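PDB 3FGY: SnoaL-like domain-containing protein from Burkholderia xenovorans LB400, which is of unknown function but adopts the cone-shaped NTF2-like fold of the SnoaL-like family, whose pocket may bind a small molecule. Local coordinates for the interface of chains A and B. Residues are numbered along the deposited sequence; one frame, centred on the assembly and turned at random. Chains: chain A/B, uncharacterized NTF2-like protein.

The interface of chains A and B. Residues chain A 75-78, 81, 83, 85; chain B 75-78, 81, 83, 85.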
ATOM      1  N   PHE A  75      -9.935   8.150   0.178  1.00 14.14           N
ATOM      2  CA  PHE A  75      -9.943   7.773   1.592  1.00 13.67           C
ATOM      3  C   PHE A  75     -10.848   6.560   1.762  1.00 15.71           C
ATOM      4  O   PHE A  75     -12.024   6.600   1.355  1.00 21.43           O
ATOM      5  CB  PHE A  75     -10.420   8.938   2.470  1.00 15.03           C
ATOM      6  CG  PHE A  75      -9.523  10.111   2.418  1.00 15.68           C
ATOM      7  CD1 PHE A  75      -9.617  11.020   1.369  1.00 22.65           C
ATOM      8  CD2 PHE A  75      -8.531  10.291   3.362  1.00 16.68           C
ATOM      9  CE1 PHE A  75      -8.769  12.089   1.284  1.00 23.36           C
ATOM     10  CE2 PHE A  75      -7.682  11.366   3.272  1.00 20.88           C
ATOM     11  CZ  PHE A  75      -7.794  12.260   2.240  1.00 20.77           C
ATOM     12  N   VAL A  76     -10.305   5.506   2.360  1.00 16.55           N
ATOM     13  CA  VAL A  76     -11.062   4.322   2.705  1.00 15.78           C
ATOM     14  C   VAL A  76     -10.925   4.133   4.211  1.00 16.55           C
ATOM     15  O   VAL A  76      -9.813   3.892   4.692  1.00 16.57           O
ATOM     16  CB  VAL A  76     -10.557   3.083   1.970  1.00 17.91           C
ATOM     17  CG1 VAL A  76     -11.446   1.868   2.322  1.00 19.24           C
ATOM     18  CG2 VAL A  76     -10.533   3.341   0.454  1.00 18.25           C
ATOM     19  N   ALA A  77     -12.051   4.241   4.924  1.00 17.05           N
ATOM     20  CA  ALA A  77     -12.073   4.347   6.377  1.00 14.46           C
ATOM     21  C   ALA A  77     -12.991   3.274   6.988  1.00 15.30           C
ATOM     22  O   ALA A  77     -14.121   3.073   6.539  1.00 17.72           O
ATOM     23  CB  ALA A  77     -12.548   5.773   6.816  1.00 15.99           C
ATOM     24  N   GLN A  78     -12.500   2.617   8.029  1.00 15.43           N
ATOM     25  CA  GLN A  78     -13.281   1.662   8.794  1.00 15.82           C
ATOM     26  C   GLN A  78     -12.668   1.594  10.190  1.00 15.56           C
ATOM     27  O   GLN A  78     -11.433   1.569  10.343  1.00 16.51           O
ATOM     28  CB  GLN A  78     -13.289   0.290   8.101  1.00 18.63           C
ATOM     29  CG  GLN A  78     -14.285  -0.676   8.707  1.00 18.09           C
ATOM     30  CD  GLN A  78     -14.402  -1.977   7.934  1.00 20.01           C
ATOM     31  OE1 GLN A  78     -13.458  -2.430   7.304  1.00 15.51           O
ATOM     32  NE2 GLN A  78     -15.580  -2.611   8.026  1.00 20.72           N
ATOM     33  N   ARG A  81      -9.244   3.126  11.453  1.00 17.81           N
ATOM     34  CA  ARG A  81      -8.305   3.146  10.344  1.00 16.40           C
ATOM     35  C   ARG A  81      -8.775   4.023   9.189  1.00 15.42           C
ATOM     36  O   ARG A  81      -9.958   4.033   8.877  1.00 13.88           O
ATOM     37  CB  ARG A  81      -8.081   1.711   9.858  1.00 16.36           C
ATOM     38  CG  ARG A  81      -7.613   0.763  10.964  1.00 18.61           C
ATOM     39  CD  ARG A  81      -6.120   0.860  11.166  1.00 20.17           C
ATOM     40  NE  ARG A  81      -5.359   0.024  10.224  1.00 21.07           N
ATOM     41  CZ  ARG A  81      -4.085   0.248   9.886  1.00 20.78           C
ATOM     42  NH1 ARG A  81      -3.412   1.287  10.350  1.00 20.17           N
ATOM     43  NH2 ARG A  81      -3.482  -0.566   9.047  1.00 22.42           N
ATOM     44  N   LEU A  83      -7.184   4.521   5.349  1.00 15.82           N
ATOM     45  CA  LEU A  83      -6.176   4.259   4.351  1.00 16.12           C
ATOM     46  C   LEU A  83      -6.353   5.272   3.241  1.00 14.22           C
ATOM     47  O   LEU A  83      -7.461   5.459   2.713  1.00 16.37           O
ATOM     48  CB  LEU A  83      -6.280   2.824   3.859  1.00 15.96           C
ATOM     49  CG  LEU A  83      -5.432   1.852   4.677  1.00 17.95           C
ATOM     50  CD1 LEU A  83      -5.785   1.811   6.174  1.00 15.87           C
ATOM     51  CD2 LEU A  83      -5.467   0.450   4.013  1.00 19.05           C
ATOM     52  N   VAL A  85      -5.211   6.425  -0.462  1.00 15.17           N
ATOM     53  CA  VAL A  85      -4.727   5.812  -1.686  1.00 13.24           C
ATOM     54  C   VAL A  85      -4.471   6.906  -2.713  1.00 13.32           C
ATOM     55  O   VAL A  85      -5.360   7.681  -3.020  1.00 14.87           O
ATOM     56  CB  VAL A  85      -5.758   4.810  -2.262  1.00 14.91           C
ATOM     57  CG1 VAL A  85      -5.178   4.083  -3.475  1.00 17.92           C
ATOM     58  CG2 VAL A  85      -6.158   3.799  -1.140  1.00 14.90           C
TER
ATOM     59  N   PHE B  75      -8.554  -6.316   7.019  1.00 15.59           N
ATOM     60  CA  PHE B  75      -9.434  -5.727   6.032  1.00 16.92           C
ATOM     61  C   PHE B  75      -9.864  -4.349   6.490  1.00 14.28           C
ATOM     62  O   PHE B  75     -10.288  -4.163   7.646  1.00 15.86           O
ATOM     63  CB  PHE B  75     -10.646  -6.628   5.737  1.00 14.69           C
ATOM     64  CG  PHE B  75     -10.273  -7.938   5.140  1.00 16.92           C
ATOM     65  CD1 PHE B  75      -9.802  -8.967   5.943  1.00 19.27           C
ATOM     66  CD2 PHE B  75     -10.306  -8.136   3.769  1.00 17.99           C
ATOM     67  CE1 PHE B  75      -9.406 -10.180   5.408  1.00 21.33           C
ATOM     68  CE2 PHE B  75      -9.931  -9.372   3.236  1.00 16.80           C
ATOM     69  CZ  PHE B  75      -9.475 -10.380   4.044  1.00 20.02           C
ATOM     70  N   VAL B  76      -9.711  -3.378   5.600  1.00 14.94           N
ATOM     71  CA  VAL B  76     -10.265  -2.047   5.765  1.00 13.79           C
ATOM     72  C   VAL B  76     -11.096  -1.804   4.522  1.00 15.86           C
ATOM     73  O   VAL B  76     -10.573  -1.727   3.405  1.00 15.17           O
ATOM     74  CB  VAL B  76      -9.165  -1.001   5.895  1.00 16.91           C
ATOM     75  CG1 VAL B  76      -9.750   0.442   5.965  1.00 16.80           C
ATOM     76  CG2 VAL B  76      -8.265  -1.328   7.103  1.00 16.30           C
ATOM     77  N   ALA B  77     -12.394  -1.732   4.707  1.00 14.08           N
ATOM     78  CA  ALA B  77     -13.315  -1.751   3.575  1.00 13.78           C
ATOM     79  C   ALA B  77     -14.467  -0.783   3.728  1.00 14.29           C
ATOM     80  O   ALA B  77     -14.906  -0.478   4.845  1.00 15.09           O
ATOM     81  CB  ALA B  77     -13.854  -3.163   3.356  1.00 14.29           C
ATOM     82  N   GLN B  78     -14.963  -0.324   2.579  1.00 16.43           N
ATOM     83  CA  GLN B  78     -16.086   0.582   2.516  1.00 17.75           C
ATOM     84  C   GLN B  78     -16.809   0.251   1.210  1.00 16.65           C
ATOM     85  O   GLN B  78     -16.291   0.536   0.127  1.00 16.45           O
ATOM     86  CB  GLN B  78     -15.503   1.999   2.504  1.00 23.71           C
ATOM     87  CG  GLN B  78     -16.197   3.093   3.196  1.00 29.82           C
ATOM     88  CD  GLN B  78     -15.416   4.408   2.990  1.00 27.53           C
ATOM     89  OE1 GLN B  78     -14.542   4.735   3.770  1.00 22.49           O
ATOM     90  NE2 GLN B  78     -15.688   5.108   1.883  1.00 44.74           N
ATOM     91  N   ARG B  81     -15.156  -1.204  -2.139  1.00 14.77           N
ATOM     92  CA  ARG B  81     -13.740  -1.020  -2.031  1.00 16.83           C
ATOM     93  C   ARG B  81     -13.218  -1.769  -0.806  1.00 17.38           C
ATOM     94  O   ARG B  81     -13.608  -1.487   0.339  1.00 16.62           O
ATOM     95  CB  ARG B  81     -13.511   0.466  -1.936  1.00 21.57           C
ATOM     96  CG  ARG B  81     -12.253   0.918  -2.300  1.00 25.53           C
ATOM     97  CD  ARG B  81     -11.915   0.739  -3.796  1.00 21.48           C
ATOM     98  NE  ARG B  81     -10.647   1.421  -3.854  1.00 16.64           N
ATOM     99  CZ  ARG B  81      -9.575   1.004  -4.506  1.00 14.79           C
ATOM    100  NH1 ARG B  81      -9.572  -0.110  -5.197  1.00 17.82           N
ATOM    101  NH2 ARG B  81      -8.478   1.719  -4.414  1.00 18.31           N
ATOM    102  N   LEU B  83      -9.670  -3.042   0.996  1.00 15.53           N
ATOM    103  CA  LEU B  83      -8.211  -2.920   1.144  1.00 14.90           C
ATOM    104  C   LEU B  83      -7.728  -3.965   2.134  1.00 17.05           C
ATOM    105  O   LEU B  83      -8.231  -4.062   3.266  1.00 18.43           O
ATOM    106  CB  LEU B  83      -7.782  -1.497   1.563  1.00 14.70           C
ATOM    107  CG  LEU B  83      -7.559  -0.464   0.443  1.00 24.37           C
ATOM    108  CD1 LEU B  83      -8.631  -0.503  -0.623  1.00 18.80           C
ATOM    109  CD2 LEU B  83      -7.414   0.952   1.061  1.00 25.97           C
ATOM    110  N   VAL B  85      -4.540  -5.555   4.161  1.00 13.42           N
ATOM    111  CA  VAL B  85      -3.238  -5.130   4.717  1.00 13.06           C
ATOM    112  C   VAL B  85      -2.624  -6.328   5.377  1.00 14.80           C
ATOM    113  O   VAL B  85      -3.236  -6.932   6.259  1.00 16.74           O
ATOM    114  CB  VAL B  85      -3.416  -4.016   5.793  1.00 15.82           C
ATOM    115  CG1 VAL B  85      -2.045  -3.483   6.258  1.00 18.47           C
ATOM    116  CG2 VAL B  85      -4.323  -2.920   5.266  1.00 16.66           C
TER
HETATM  117  O   HOH W   1     -12.942  -4.817   8.397  0.50 19.21           O
HETATM  118  O   HOH W   2     -16.553   0.938   6.285  1.00 29.43           O
HETATM  119  O   HOH W   3     -14.065   7.398   3.800  1.00 35.05           O
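Two copies of strand 74-78, one from each chain, meet across a two-fold axis, and a side-chain oxygen on each accepts a backbone N-H of the other, much as a strand carbonyl might. A:Val76 and B:Val76, with A:Gln78 and B:Gln78, bury the most surface. Each glutamine, extended beyond CG, passes alongside the opposing strand. A:Ala77 N gives a fairly straight bond of 2.8 Å to B:Gln78 OE1. Its twin joins B:Ala77 N to A:Gln78 OE1 at 2.9 Å. A:Gln78 sets CG anti to its backbone N, and the two carboxamides are rotated differently about their last torsion, which may be why the donors stand unequally above the amide planes, 48° out for A:Gln78 and 27° for B:Gln78, neither on a lone pair. The same oxygens also take up water: water 1 lies 2.7 Å from A:Gln78 OE1 and joins it to the carbonyl of B:Phe75, while water 2 links the carbonyls of A:Ala77 and B:Ala77.

Beside this polar rim the valines form a greasy layer. A:Val76 holds CG1 anti to its backbone N, slides past B:Gln78 and meets B:Leu83 tip to tip, A:Val76 CB 3.9 Å from B:Leu83 CD2. The two leucines run past each other in opposite directions, A:Leu83 CB 3.6 Å from B:Leu83 CD2; A:Leu83 meets B:Val85, and B:Leu83 meets A:Val85, tip to tip. The patch lies on the hairpin of strands 74-78 and 81-92, at one end of the sheet-to-sheet contact in the deposited dimer, which may be the biological one.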